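Local coordinates for periplasmic binding protein/LacI transcriptional regulator (PDB 5OCP) that binds L-arabinofuranose, in both its alpha and beta forms, as the periplasmic component of an arabinose ABC transporter, at residues A[20-25]-A[250-255]; A[72-77]-A[91-96]; A[108-113]-A[241-246]; A[117-122]-A[149-154]; A[158-163]-A[181-186]. All coordinates share one frame; numbering follows the deposited sequence.

Interaction 1 of 5, residues A[20-25]-A[250-255]; sequences EAVKAE and PAFDAI
Phe-252 leaves its helix with CG anti to the carbonyl carbon (chi1 -66°), which sends the ring across to helix 13-29, while Val-22 holds CG1 anti to its backbone N (chi1 -179°) and so presents that methyl to the ring tip. The two side chains cross obliquely, and Val-22 CG1 stands 3.9 Å from Phe-252 CZ. Next to it, Glu-25 offers its aliphatic root rather than its charge: its CB lies at the ring edge, close to the ring plane and 4.0 Å from Phe-252 CE2. A long flat ring suits this place because the backbones stay well apart, the nearest CA atoms, those of Glu-25 and Phe-252, being 8.6 Å from each other. A branched valine can turn one methyl to the ring, and the glutamate can be apolar at its base yet carry its carboxylate clear of the ring. That carboxylate reaches the start of the partner helix, where OE2 takes a weak hydrogen bond from Gly-249 N, a position in which the helix end would probably favour negative charge. Replacing Phe-252 by alanine is likely to leave a gap between the two helices, with Val-22 CG1 and Glu-25 CB facing no aromatic ring. A salt bridge between Asp-253 and Arg-29 joins the same two helices farther along. Both helices lie against one face of the parallel sheet, with Val-22 on Phe-5 of strand 2-7, and Phe-252 on Val-3 of that strand and Ile-61 of strand 59-62.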
# COMPACT_ATOMS: atom_id res chain seq x y z
N GLU A 20 -2.20 -4.07 -12.40
CA GLU A 20 -2.37 -3.53 -13.75
C GLU A 20 -1.21 -2.70 -14.24
O GLU A 20 -0.79 -2.80 -15.43
CB GLU A 20 -3.70 -2.70 -13.85
CG GLU A 20 -4.93 -3.58 -13.79
CD GLU A 20 -4.98 -4.68 -14.92
OE1 GLU A 20 -4.56 -4.46 -16.11
OE2 GLU A 20 -5.44 -5.81 -14.63
N ALA A 21 -0.62 -1.92 -13.36
CA ALA A 21 0.60 -1.16 -13.65
C ALA A 21 1.81 -2.01 -13.99
O ALA A 21 2.50 -1.75 -14.97
CB ALA A 21 0.99 -0.26 -12.52
N VAL A 22 2.03 -3.09 -13.23
CA VAL A 22 3.14 -3.98 -13.54
C VAL A 22 2.96 -4.64 -14.92
O VAL A 22 3.95 -4.74 -15.68
CB VAL A 22 3.37 -5.05 -12.46
CG1 VAL A 22 4.56 -5.89 -12.87
CG2 VAL A 22 3.79 -4.43 -11.11
N LYS A 23 1.74 -5.07 -15.21
CA LYS A 23 1.37 -5.69 -16.53
C LYS A 23 1.59 -4.66 -17.67
O LYS A 23 2.23 -4.94 -18.71
CB LYS A 23 -0.05 -6.18 -16.49
CG LYS A 23 -0.24 -7.41 -15.65
CD LYS A 23 -1.70 -7.70 -15.49
CE LYS A 23 -1.96 -8.99 -14.78
NZ LYS A 23 -3.42 -9.25 -14.66
N ALA A 24 1.13 -3.44 -17.44
CA ALA A 24 1.35 -2.37 -18.42
C ALA A 24 2.84 -2.03 -18.61
O ALA A 24 3.24 -1.82 -19.79
CB ALA A 24 0.57 -1.14 -18.03
N GLU A 25 3.66 -1.96 -17.54
CA GLU A 25 5.08 -1.70 -17.66
C GLU A 25 5.79 -2.89 -18.35
O GLU A 25 6.73 -2.68 -19.19
CB GLU A 25 5.75 -1.46 -16.34
CG GLU A 25 5.31 -0.14 -15.65
CD GLU A 25 5.47 -0.17 -14.12
OE1 GLU A 25 5.06 -1.14 -13.37
OE2 GLU A 25 6.02 0.78 -13.64
N PRO A 250 11.31 0.50 -12.07
CA PRO A 250 12.62 0.33 -11.49
C PRO A 250 13.01 -1.10 -11.22
O PRO A 250 14.22 -1.41 -11.19
CB PRO A 250 12.58 1.18 -10.17
CG PRO A 250 11.41 2.07 -10.33
CD PRO A 250 10.45 1.42 -11.31
N ALA A 251 12.04 -1.97 -10.91
CA ALA A 251 12.34 -3.40 -10.79
C ALA A 251 12.90 -4.01 -12.13
O ALA A 251 13.93 -4.66 -12.09
CB ALA A 251 11.12 -4.19 -10.35
N PHE A 252 12.26 -3.68 -13.21
CA PHE A 252 12.70 -4.17 -14.56
C PHE A 252 14.07 -3.56 -14.97
O PHE A 252 14.92 -4.23 -15.57
CB PHE A 252 11.60 -3.87 -15.54
CG PHE A 252 10.33 -4.63 -15.33
CD1 PHE A 252 10.29 -6.01 -15.13
CD2 PHE A 252 9.14 -3.96 -15.39
CE1 PHE A 252 9.08 -6.66 -14.95
CE2 PHE A 252 7.93 -4.60 -15.16
CZ PHE A 252 7.87 -5.96 -15.01
N ASP A 253 14.34 -2.31 -14.55
CA ASP A 253 15.65 -1.68 -14.78
C ASP A 253 16.75 -2.36 -14.05
O ASP A 253 17.83 -2.60 -14.61
CB ASP A 253 15.66 -0.22 -14.31
CG ASP A 253 14.80 0.69 -15.17
OD1 ASP A 253 14.60 0.42 -16.37
OD2 ASP A 253 14.36 1.73 -14.62
N ALA A 254 16.52 -2.66 -12.78
CA ALA A 254 17.46 -3.41 -12.00
C ALA A 254 17.70 -4.79 -12.57
O ALA A 254 18.88 -5.21 -12.66
CB ALA A 254 16.99 -3.54 -10.57
N ILE A 255 16.64 -5.44 -13.01
CA ILE A 255 16.81 -6.79 -13.64
C ILE A 255 17.62 -6.67 -14.95
O ILE A 255 18.61 -7.38 -15.12
CB ILE A 255 15.50 -7.42 -13.88
CG1 ILE A 255 14.91 -7.89 -12.52
CG2 ILE A 255 15.59 -8.59 -14.87
CD1 ILE A 255 13.41 -8.00 -12.54

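Interaction 2 of 5, residues A[72-77]-A[91-96]; sequences PVLKEA and IKVDDD
Leu-74 meets Ile-91 and Val-93 where the helix of a beta-alpha-beta crossover, helix 71-79 between the adjacent parallel strands 59-62 and 84-87, is covered by the loop that follows the second strand. Polar interactions serve the loop itself. Lys-92 shares backbone hydrogen bonds with Glu-67, and Asp-95 OD1 bonds to Ser-97 OG. A glycerol, probably from the crystallisation liquor, bonds to Ile-91 O and Val-93 N.

The apolar contacts carry everything between the two segments, since no hydrogen bond joins them. Leu-74 and Ile-91 reach toward each other tip to tip. Ile-91 has its CG1 in the crowded position between backbone N and carbonyl carbon (chi1 65°), which sends CD1 out toward the helix, and the resulting distance of 3.4 Å between Leu-74 CD1 and Ile-91 CD1 is tighter than usual for two methyls. Branched aliphatic residues fit such a seam because they fill it without needing polar partners; Leu-74 also rests on Val-84 and Leu-98, and Ile-91 on Ile-86, Pro-64 and Trp-70. Val-93 adds the last apolar touch, meeting Leu-74 at about a right angle with its CG1 4.1 Å from Leu-74 CD1.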
# COMPACT_ATOMS: atom_id res chain seq x y z
N PRO A 72 13.80 -19.92 2.95
CA PRO A 72 13.96 -21.17 2.15
C PRO A 72 13.77 -20.97 0.67
O PRO A 72 14.63 -21.39 -0.13
CB PRO A 72 12.93 -22.11 2.75
CG PRO A 72 12.69 -21.60 4.11
CD PRO A 72 12.84 -20.09 4.03
N VAL A 73 12.64 -20.29 0.28
CA VAL A 73 12.42 -20.08 -1.16
C VAL A 73 13.44 -19.16 -1.78
O VAL A 73 13.84 -19.38 -2.92
CB VAL A 73 10.92 -19.74 -1.48
CG1 VAL A 73 10.55 -18.26 -1.17
CG2 VAL A 73 10.61 -20.13 -2.89
N LEU A 74 13.93 -18.13 -1.07
CA LEU A 74 14.94 -17.28 -1.60
C LEU A 74 16.23 -18.03 -1.82
O LEU A 74 16.91 -17.83 -2.80
CB LEU A 74 15.20 -16.06 -0.69
CG LEU A 74 13.99 -15.11 -0.77
CD1 LEU A 74 14.09 -14.01 0.26
CD2 LEU A 74 13.79 -14.55 -2.14
N LYS A 75 16.53 -18.94 -0.92
CA LYS A 75 17.77 -19.78 -1.11
C LYS A 75 17.68 -20.69 -2.33
O LYS A 75 18.61 -20.78 -3.11
CB LYS A 75 18.04 -20.57 0.16
CG LYS A 75 18.74 -19.77 1.23
CD LYS A 75 18.66 -20.44 2.58
CE LYS A 75 19.35 -21.79 2.60
NZ LYS A 75 19.69 -22.20 4.01
N GLU A 76 16.48 -21.19 -2.58
CA GLU A 76 16.20 -21.93 -3.79
C GLU A 76 16.42 -21.12 -5.05
O GLU A 76 17.00 -21.61 -6.03
CB GLU A 76 14.77 -22.49 -3.76
CG GLU A 76 14.57 -23.65 -2.79
CD GLU A 76 13.11 -24.02 -2.54
OE1 GLU A 76 12.28 -23.80 -3.42
OE2 GLU A 76 12.80 -24.55 -1.44
N ALA A 77 15.87 -19.89 -5.10
CA ALA A 77 16.16 -19.03 -6.18
C ALA A 77 17.66 -18.74 -6.39
O ALA A 77 18.14 -18.62 -7.53
CB ALA A 77 15.37 -17.73 -6.03
N ILE A 91 10.77 -7.94 3.26
CA ILE A 91 11.03 -9.26 3.84
C ILE A 91 12.05 -9.07 4.97
O ILE A 91 12.80 -8.08 4.97
CB ILE A 91 11.55 -10.24 2.77
CG1 ILE A 91 12.90 -9.80 2.25
CG2 ILE A 91 10.52 -10.42 1.64
CD1 ILE A 91 13.57 -10.78 1.28
N LYS A 92 11.99 -9.90 5.98
CA LYS A 92 13.05 -9.93 7.00
C LYS A 92 13.95 -11.12 6.72
O LYS A 92 13.53 -12.26 6.89
CB LYS A 92 12.45 -10.00 8.41
CG LYS A 92 11.74 -8.73 8.83
CD LYS A 92 12.56 -7.46 8.86
CE LYS A 92 11.70 -6.25 9.22
NZ LYS A 92 11.28 -6.20 10.66
N VAL A 93 15.15 -10.87 6.24
CA VAL A 93 16.11 -11.93 6.05
C VAL A 93 17.44 -11.49 6.63
O VAL A 93 17.69 -10.35 6.76
CB VAL A 93 16.29 -12.37 4.60
CG1 VAL A 93 15.05 -13.03 4.10
CG2 VAL A 93 16.68 -11.23 3.72
N ASP A 94 18.28 -12.46 6.97
CA ASP A 94 19.58 -12.17 7.57
C ASP A 94 20.74 -12.04 6.57
O ASP A 94 21.86 -11.74 6.97
CB ASP A 94 19.93 -13.22 8.62
CG ASP A 94 20.00 -14.62 8.04
OD1 ASP A 94 19.78 -14.77 6.82
OD2 ASP A 94 20.27 -15.57 8.81
N ASP A 95 20.46 -12.25 5.29
CA ASP A 95 21.48 -12.15 4.30
C ASP A 95 20.95 -11.46 3.11
O ASP A 95 20.23 -11.99 2.37
CB ASP A 95 21.90 -13.58 3.96
CG ASP A 95 22.92 -13.67 2.88
OD1 ASP A 95 23.36 -12.68 2.36
OD2 ASP A 95 23.29 -14.79 2.57
N ASP A 96 21.45 -10.25 2.86
CA ASP A 96 20.97 -9.47 1.76
C ASP A 96 21.41 -9.90 0.34
O ASP A 96 21.01 -9.33 -0.62
CB ASP A 96 21.16 -7.98 2.04
CG ASP A 96 20.31 -7.48 3.23
OD1 ASP A 96 19.42 -8.16 3.73
OD2 ASP A 96 20.55 -6.37 3.71

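Interaction 3 of 5, residues A[108-113]-A[241-246]; sequences SEEGRK and VELSPY
Glu-110 lies against Val-241 and Leu-243 with different parts of its chain. Its CG packs 3.9 Å from Val-241 CG1, and its backbone O is 3.8 Å from Val-241 CG2, so the valine fills the angle between the glutamate chain and the helix backbone. The side chains of Leu-243 and Glu-110 cross at about a right angle. Leu-243 CG stands anti to the backbone N (chi1 -180°), and chi2 (61°) turns CD1 to within 3.4 Å of Glu-110 OE2.

This buried carboxylate is well satisfied. A water donates to Glu-110 OE2 (2.7 Å) and to Glu-242 O (2.8 Å), bridging helix and strand; Ser-105 OG bonds to OE2 as well, and OE1 forms a salt bridge with Arg-143. A glutamate suits the site because its methylenes can pack on valine while its carboxylate pairs with the arginine and accepts hydrogen bonds. Arg-143 and Leu-243 line the arabinofuranose pocket, and Leu-243 touches the sugar, so Glu-110 is placed as a second-shell residue and probably orients the arginine.

Helix 107-121 thus packs beside strand 239-242, whose Val-241 also rests on strand 275-277, while residues 243-246 lead toward helix 248-259.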
# COMPACT_ATOMS: atom_id res chain seq x y z
N SER A 108 7.21 4.56 6.64
CA SER A 108 7.33 5.41 7.87
C SER A 108 7.22 6.87 7.53
O SER A 108 6.49 7.60 8.20
CB SER A 108 8.66 5.17 8.61
OG SER A 108 8.70 3.85 9.03
N GLU A 109 7.75 7.27 6.36
CA GLU A 109 7.65 8.64 5.89
C GLU A 109 6.19 8.98 5.53
O GLU A 109 5.71 10.08 5.83
CB GLU A 109 8.58 8.93 4.70
CG GLU A 109 8.44 10.34 4.19
CD GLU A 109 9.37 10.68 3.01
OE1 GLU A 109 10.44 10.01 2.80
OE2 GLU A 109 9.05 11.65 2.27
N GLU A 110 5.49 8.01 4.93
CA GLU A 110 4.07 8.21 4.59
C GLU A 110 3.28 8.49 5.87
O GLU A 110 2.52 9.47 5.96
CB GLU A 110 3.48 7.01 3.88
CG GLU A 110 4.03 6.78 2.49
CD GLU A 110 3.70 5.41 1.91
OE1 GLU A 110 3.07 4.53 2.52
OE2 GLU A 110 4.11 5.19 0.79
N GLY A 111 3.49 7.67 6.89
CA GLY A 111 2.83 7.86 8.21
C GLY A 111 3.21 9.14 8.90
O GLY A 111 2.34 9.86 9.43
N ARG A 112 4.48 9.53 8.81
CA ARG A 112 4.92 10.82 9.33
C ARG A 112 4.25 12.01 8.62
O ARG A 112 3.81 12.93 9.30
CB ARG A 112 6.45 10.98 9.29
CG ARG A 112 7.18 10.07 10.19
CD ARG A 112 8.62 10.57 10.45
NE ARG A 112 9.43 10.66 9.21
CZ ARG A 112 10.06 9.64 8.64
NH1 ARG A 112 10.02 8.43 9.17
NH2 ARG A 112 10.77 9.84 7.55
N LYS A 113 4.22 12.04 7.27
CA LYS A 113 3.66 13.17 6.53
C LYS A 113 2.17 13.34 6.81
O LYS A 113 1.69 14.45 7.00
CB LYS A 113 3.89 12.99 5.01
CG LYS A 113 5.34 13.26 4.61
CD LYS A 113 5.61 12.62 3.28
CE LYS A 113 5.37 13.51 2.14
NZ LYS A 113 6.46 13.12 1.19
N VAL A 241 -1.79 10.28 1.28
CA VAL A 241 -0.47 10.30 0.67
C VAL A 241 -0.51 9.41 -0.52
O VAL A 241 -0.96 8.24 -0.52
CB VAL A 241 0.61 9.80 1.67
CG1 VAL A 241 1.98 9.70 0.98
CG2 VAL A 241 0.59 10.63 2.93
N GLU A 242 -0.02 9.89 -1.65
CA GLU A 242 -0.03 9.11 -2.86
C GLU A 242 0.98 8.00 -2.82
O GLU A 242 2.10 8.23 -2.40
CB GLU A 242 0.33 10.05 -4.05
CG GLU A 242 0.30 9.38 -5.37
CD GLU A 242 0.49 10.31 -6.58
OE1 GLU A 242 0.09 9.89 -7.63
OE2 GLU A 242 0.99 11.44 -6.51
N LEU A 243 0.58 6.82 -3.25
CA LEU A 243 1.43 5.63 -3.32
C LEU A 243 1.44 5.22 -4.79
O LEU A 243 0.44 4.77 -5.33
CB LEU A 243 0.91 4.50 -2.51
CG LEU A 243 1.70 3.19 -2.48
CD1 LEU A 243 3.06 3.47 -1.91
CD2 LEU A 243 0.97 2.07 -1.72
N SER A 244 2.59 5.46 -5.40
CA SER A 244 2.74 5.12 -6.84
C SER A 244 2.62 3.61 -7.12
O SER A 244 3.29 2.84 -6.47
CB SER A 244 4.10 5.56 -7.32
OG SER A 244 4.22 5.13 -8.67
N PRO A 245 1.79 3.24 -8.05
CA PRO A 245 1.72 1.80 -8.42
C PRO A 245 2.78 1.41 -9.45
O PRO A 245 2.83 0.23 -9.84
CB PRO A 245 0.33 1.67 -8.94
CG PRO A 245 0.01 2.96 -9.56
CD PRO A 245 0.69 3.98 -8.68
N TYR A 246 3.73 2.32 -9.79
CA TYR A 246 4.79 2.06 -10.80
C TYR A 246 6.12 1.60 -10.32
O TYR A 246 7.11 2.12 -10.72
CB TYR A 246 4.92 3.27 -11.71
CG TYR A 246 3.64 3.58 -12.31
CD1 TYR A 246 3.12 2.74 -13.31
CD2 TYR A 246 2.91 4.70 -11.92
CE1 TYR A 246 1.92 2.97 -13.87
CE2 TYR A 246 1.67 4.91 -12.47
CZ TYR A 246 1.24 4.07 -13.44
OH TYR A 246 0.04 4.27 -14.01
O HOH W 1 4.31 6.97 -1.27

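Interaction 4 of 5, residues A[117-122]-A[149-154]; sequences WLMDKT and QVIANY
Met-119 is the bump of this contact, and the face of Tyr-154 together with Ile-151 and Val-150 forms the hollow that receives it. The chain of Met-119 bends at chi2 (-68°) and again at chi3, curling along the tyrosine instead of running straight past it. Its CB sits almost over the middle of the ring of Tyr-154, 3.8 Å from the centroid and 13° off the normal, a CH-pi contact. CG follows at 3.6 Å from Tyr-154 CD2, and SD lies over the same face, 4.1 Å from the centroid and 29° off the normal, making a Met-aromatic contact. The two side chains slide past each other in opposite directions, which gives the methionine a long overlap with the ring. Beyond the sulfur, CE fits against Ile-151 CG2 at 3.9 Å, while Val-150 CG1 closes in on Met-119 CG. A supple, unbranched methionine suits a hollow of this curved shape. The type I turn from Ile-151 to Tyr-154 brings the ring back beside its own helix, where Val-150 O meets the ring edge in plane.

At the rim a water donates to Asp-120 OD1 (2.7 Å) and is hydrogen-bonded to Tyr-154 OH (2.8 Å), and Gln-116 NE2 bonds to both of those oxygens. A leucine in place of Tyr-154 has neither ring nor hydroxyl, which would probably leave the methionine freer to turn and Gln-116 and the water short of a partner. Dispersion and sulfur-pi attraction thus hold the ring face while the hydroxyl is tied by polar bonds, which probably limits the ring's rotation.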
# COMPACT_ATOMS: atom_id res chain seq x y z
N TRP A 117 0.43 16.44 8.86
CA TRP A 117 -0.64 17.17 8.25
C TRP A 117 -1.84 17.29 9.23
O TRP A 117 -2.42 18.37 9.41
CB TRP A 117 -1.11 16.54 6.91
CG TRP A 117 -2.20 17.37 6.28
CD1 TRP A 117 -2.04 18.44 5.40
CD2 TRP A 117 -3.63 17.24 6.48
NE1 TRP A 117 -3.29 18.98 5.11
CE2 TRP A 117 -4.25 18.31 5.80
CE3 TRP A 117 -4.41 16.41 7.25
CZ2 TRP A 117 -5.62 18.46 5.78
CZ3 TRP A 117 -5.80 16.60 7.28
CH2 TRP A 117 -6.37 17.63 6.55
N LEU A 118 -2.18 16.14 9.82
CA LEU A 118 -3.29 16.12 10.78
C LEU A 118 -3.00 17.00 12.01
O LEU A 118 -3.91 17.71 12.49
CB LEU A 118 -3.57 14.68 11.22
CG LEU A 118 -4.77 14.53 12.14
CD1 LEU A 118 -6.09 14.92 11.48
CD2 LEU A 118 -4.80 13.10 12.67
N MET A 119 -1.78 16.97 12.51
CA MET A 119 -1.45 17.86 13.65
C MET A 119 -1.56 19.31 13.26
O MET A 119 -2.01 20.13 14.08
CB MET A 119 -0.08 17.56 14.24
CG MET A 119 0.10 16.11 14.74
SD MET A 119 -0.95 15.83 16.17
CE MET A 119 -2.41 15.06 15.44
N ASP A 120 -1.17 19.66 12.05
CA ASP A 120 -1.25 21.04 11.59
C ASP A 120 -2.71 21.46 11.46
O ASP A 120 -3.09 22.54 11.92
CB ASP A 120 -0.54 21.23 10.26
CG ASP A 120 0.94 21.04 10.32
OD1 ASP A 120 1.56 21.01 11.41
OD2 ASP A 120 1.51 20.84 9.19
N LYS A 121 -3.56 20.57 10.96
CA LYS A 121 -4.95 20.79 10.67
C LYS A 121 -5.71 21.04 11.97
O LYS A 121 -6.62 21.85 11.99
CB LYS A 121 -5.55 19.57 9.99
CG LYS A 121 -7.03 19.64 9.66
CD LYS A 121 -7.46 20.70 8.69
CE LYS A 121 -8.93 20.55 8.33
NZ LYS A 121 -9.21 21.58 7.29
N THR A 122 -5.35 20.29 13.02
CA THR A 122 -6.09 20.27 14.26
C THR A 122 -5.37 21.05 15.35
O THR A 122 -5.80 20.99 16.52
CB THR A 122 -6.28 18.81 14.72
OG1 THR A 122 -5.00 18.23 14.99
CG2 THR A 122 -6.96 18.04 13.68
N GLN A 149 5.36 8.41 15.78
CA GLN A 149 6.53 9.18 16.10
C GLN A 149 6.16 10.69 16.03
O GLN A 149 6.59 11.48 16.92
CB GLN A 149 7.66 8.77 15.15
CG GLN A 149 9.00 9.44 15.26
CD GLN A 149 9.97 8.78 14.26
OE1 GLN A 149 9.55 7.99 13.37
NE2 GLN A 149 11.25 9.04 14.43
N VAL A 150 5.26 11.09 15.11
CA VAL A 150 4.89 12.51 14.98
C VAL A 150 3.97 12.91 16.08
O VAL A 150 4.21 13.96 16.73
CB VAL A 150 4.21 12.81 13.66
CG1 VAL A 150 3.55 14.20 13.64
CG2 VAL A 150 5.26 12.69 12.59
N ILE A 151 2.98 12.06 16.37
CA ILE A 151 1.98 12.46 17.33
C ILE A 151 2.51 12.40 18.78
O ILE A 151 1.93 13.06 19.66
CB ILE A 151 0.62 11.83 17.08
CG1 ILE A 151 0.62 10.44 17.56
CG2 ILE A 151 0.09 12.05 15.65
CD1 ILE A 151 -0.20 10.41 18.81
N ALA A 152 3.61 11.67 19.00
CA ALA A 152 4.30 11.66 20.34
C ALA A 152 4.77 13.04 20.78
O ALA A 152 4.86 13.28 21.97
CB ALA A 152 5.45 10.69 20.36
N ASN A 153 5.00 13.96 19.82
CA ASN A 153 5.40 15.37 20.09
C ASN A 153 4.27 16.29 20.52
O ASN A 153 4.50 17.47 20.79
CB ASN A 153 5.99 15.99 18.82
CG ASN A 153 7.13 15.20 18.25
OD1 ASN A 153 7.21 14.94 17.03
ND2 ASN A 153 8.01 14.80 19.11
N TYR A 154 3.02 15.81 20.47
CA TYR A 154 1.85 16.63 20.65
C TYR A 154 1.06 16.09 21.82
O TYR A 154 0.38 15.12 21.68
CB TYR A 154 0.99 16.59 19.37
CG TYR A 154 1.63 17.36 18.24
CD1 TYR A 154 1.43 18.73 18.09
CD2 TYR A 154 2.52 16.70 17.35
CE1 TYR A 154 2.03 19.43 17.06
CE2 TYR A 154 3.17 17.39 16.35
CZ TYR A 154 2.92 18.75 16.20
OH TYR A 154 3.55 19.45 15.19
O HOH W 2 1.92 21.40 14.01

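Interaction 5 of 5, residues A[158-163]-A[181-186]; sequences KIVRSQ and KAQNGQ
Arg-161 and Gln-183 slide past each other in opposite directions, with guanidinium and amide planes 82° apart. Arg-161 NE donates to Gln-183 OE1 at 2.7 Å in an almost straight bond, 176° at the hydrogen. The oxygen lies in the guanidinium plane, and the donor meets a lone pair in the carbonyl plane. Gln-183 gets there by bending at chi2 (-77°), which turns its amide back toward the strand; Val-160 CG2 touches the same oxygen at 3.7 Å.

Over one face of the guanidinium, offset toward the rim, sits Ala-182 CB, 3.3 Å from Arg-161 NH1. The small methyl of alanine lets the flat group lie close to the helix. Gln-183 uses its other end on its own segment, NE2 donating to Gln-186 O at 2.9 Å. Glutamine suits this place because one amide can accept from the strand and donate to the turn. That turn is type I', with Asn-184 and Gly-185 both at positive phi, and it ends helix 169-183.

Strand 157-164 is outermost, and the helix that follows it leads to strand 190-193 beyond strand 126-132: a beta-alpha-beta crossover of the Rossmann-like lobes of periplasmic sugar-binding proteins.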
# COMPACT_ATOMS: atom_id res chain seq x y z
N LYS A 158 -3.91 11.94 20.66
CA LYS A 158 -3.80 10.58 21.12
C LYS A 158 -4.66 9.66 20.27
O LYS A 158 -5.77 10.01 19.87
CB LYS A 158 -4.35 10.57 22.56
CG LYS A 158 -4.30 9.23 23.19
CD LYS A 158 -4.70 9.33 24.68
CE LYS A 158 -4.04 8.22 25.51
NZ LYS A 158 -4.08 6.91 24.82
N ILE A 159 -4.18 8.45 20.08
CA ILE A 159 -4.93 7.42 19.49
C ILE A 159 -5.75 6.72 20.56
O ILE A 159 -5.16 6.10 21.47
CB ILE A 159 -4.05 6.41 18.72
CG1 ILE A 159 -3.39 7.13 17.50
CG2 ILE A 159 -4.88 5.28 18.24
CD1 ILE A 159 -2.32 6.28 16.76
N VAL A 160 -7.06 6.86 20.43
CA VAL A 160 -7.98 6.35 21.46
C VAL A 160 -8.56 5.04 21.12
O VAL A 160 -9.06 4.38 22.03
CB VAL A 160 -9.06 7.39 21.87
CG1 VAL A 160 -8.40 8.65 22.39
CG2 VAL A 160 -10.05 7.70 20.76
N ARG A 161 -8.51 4.61 19.86
CA ARG A 161 -9.11 3.31 19.43
C ARG A 161 -8.15 2.83 18.34
O ARG A 161 -7.72 3.68 17.54
CB ARG A 161 -10.48 3.44 18.65
CG ARG A 161 -11.58 4.25 19.29
CD ARG A 161 -12.34 3.33 20.17
NE ARG A 161 -12.98 3.96 21.32
CZ ARG A 161 -13.32 3.27 22.40
NH1 ARG A 161 -13.08 1.96 22.46
NH2 ARG A 161 -13.90 3.89 23.44
N SER A 162 -7.86 1.52 18.30
CA SER A 162 -6.96 1.00 17.27
C SER A 162 -7.28 -0.47 17.02
O SER A 162 -7.38 -1.20 17.97
CB SER A 162 -5.53 1.26 17.65
OG SER A 162 -4.67 0.75 16.69
N GLN A 163 -7.55 -0.84 15.76
CA GLN A 163 -7.91 -2.21 15.42
C GLN A 163 -7.64 -2.43 13.96
O GLN A 163 -7.76 -1.47 13.11
CB GLN A 163 -9.38 -2.45 15.79
CG GLN A 163 -9.90 -3.86 15.57
CD GLN A 163 -11.36 -4.02 16.00
OE1 GLN A 163 -11.92 -3.18 16.71
NE2 GLN A 163 -11.96 -5.09 15.56
N LYS A 181 -19.61 2.92 18.32
CA LYS A 181 -20.39 2.33 19.40
C LYS A 181 -19.60 2.38 20.71
O LYS A 181 -20.15 2.72 21.75
CB LYS A 181 -20.77 0.89 19.06
CG LYS A 181 -22.02 0.75 18.21
CD LYS A 181 -22.00 -0.54 17.40
CE LYS A 181 -22.51 -1.71 18.22
NZ LYS A 181 -23.35 -1.27 19.36
N ALA A 182 -18.30 2.05 20.66
CA ALA A 182 -17.49 2.09 21.85
C ALA A 182 -17.24 3.50 22.36
O ALA A 182 -16.93 3.67 23.51
CB ALA A 182 -16.18 1.38 21.66
N GLN A 183 -17.29 4.49 21.49
CA GLN A 183 -17.06 5.89 21.96
C GLN A 183 -18.11 6.36 22.92
O GLN A 183 -17.83 7.28 23.78
CB GLN A 183 -16.95 6.85 20.81
CG GLN A 183 -15.57 6.69 20.17
CD GLN A 183 -14.46 7.34 20.93
OE1 GLN A 183 -13.50 6.65 21.36
NE2 GLN A 183 -14.55 8.69 21.10
N ASN A 184 -19.29 5.78 22.75
CA ASN A 184 -20.39 6.02 23.72
C ASN A 184 -20.71 7.54 23.67
O ASN A 184 -20.86 8.15 24.73
CB ASN A 184 -19.91 5.57 25.13
CG ASN A 184 -21.07 5.43 26.14
OD1 ASN A 184 -22.18 5.08 25.74
ND2 ASN A 184 -20.79 5.68 27.44
N GLY A 185 -20.73 8.12 22.45
CA GLY A 185 -21.03 9.53 22.17
C GLY A 185 -19.89 10.54 22.22
O GLY A 185 -20.08 11.65 21.83
N GLN A 186 -18.72 10.17 22.73
CA GLN A 186 -17.59 11.05 22.89
C GLN A 186 -17.06 11.35 21.47
O GLN A 186 -16.85 10.42 20.74
CB GLN A 186 -16.53 10.40 23.68
CG GLN A 186 -15.41 11.31 24.05
CD GLN A 186 -14.37 10.56 24.85
OE1 GLN A 186 -14.52 9.36 25.14
NE2 GLN A 186 -13.28 11.26 25.19

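From the N terminus, helix 13-29 opens the widest loop, which interaction 1 closes at helix 248-259; the other four contacts nest inside it. Interaction 2 closes a short loop within the first lobe and is finished before interaction 3 opens on helix 107-121. The loop of interaction 3, closed at 241-246, encloses interaction 4 and then interaction 5, which stand in series. No loops cross. Interactions 1 and 2 belong to the lobe built on the parallel sheet, 4 and 5 to that of the mixed sheet, while segment 241-246 of interaction 3 runs from the second lobe to the first. Interaction 3 touches interactions 1 and 4, and interaction 4 touches interaction 5.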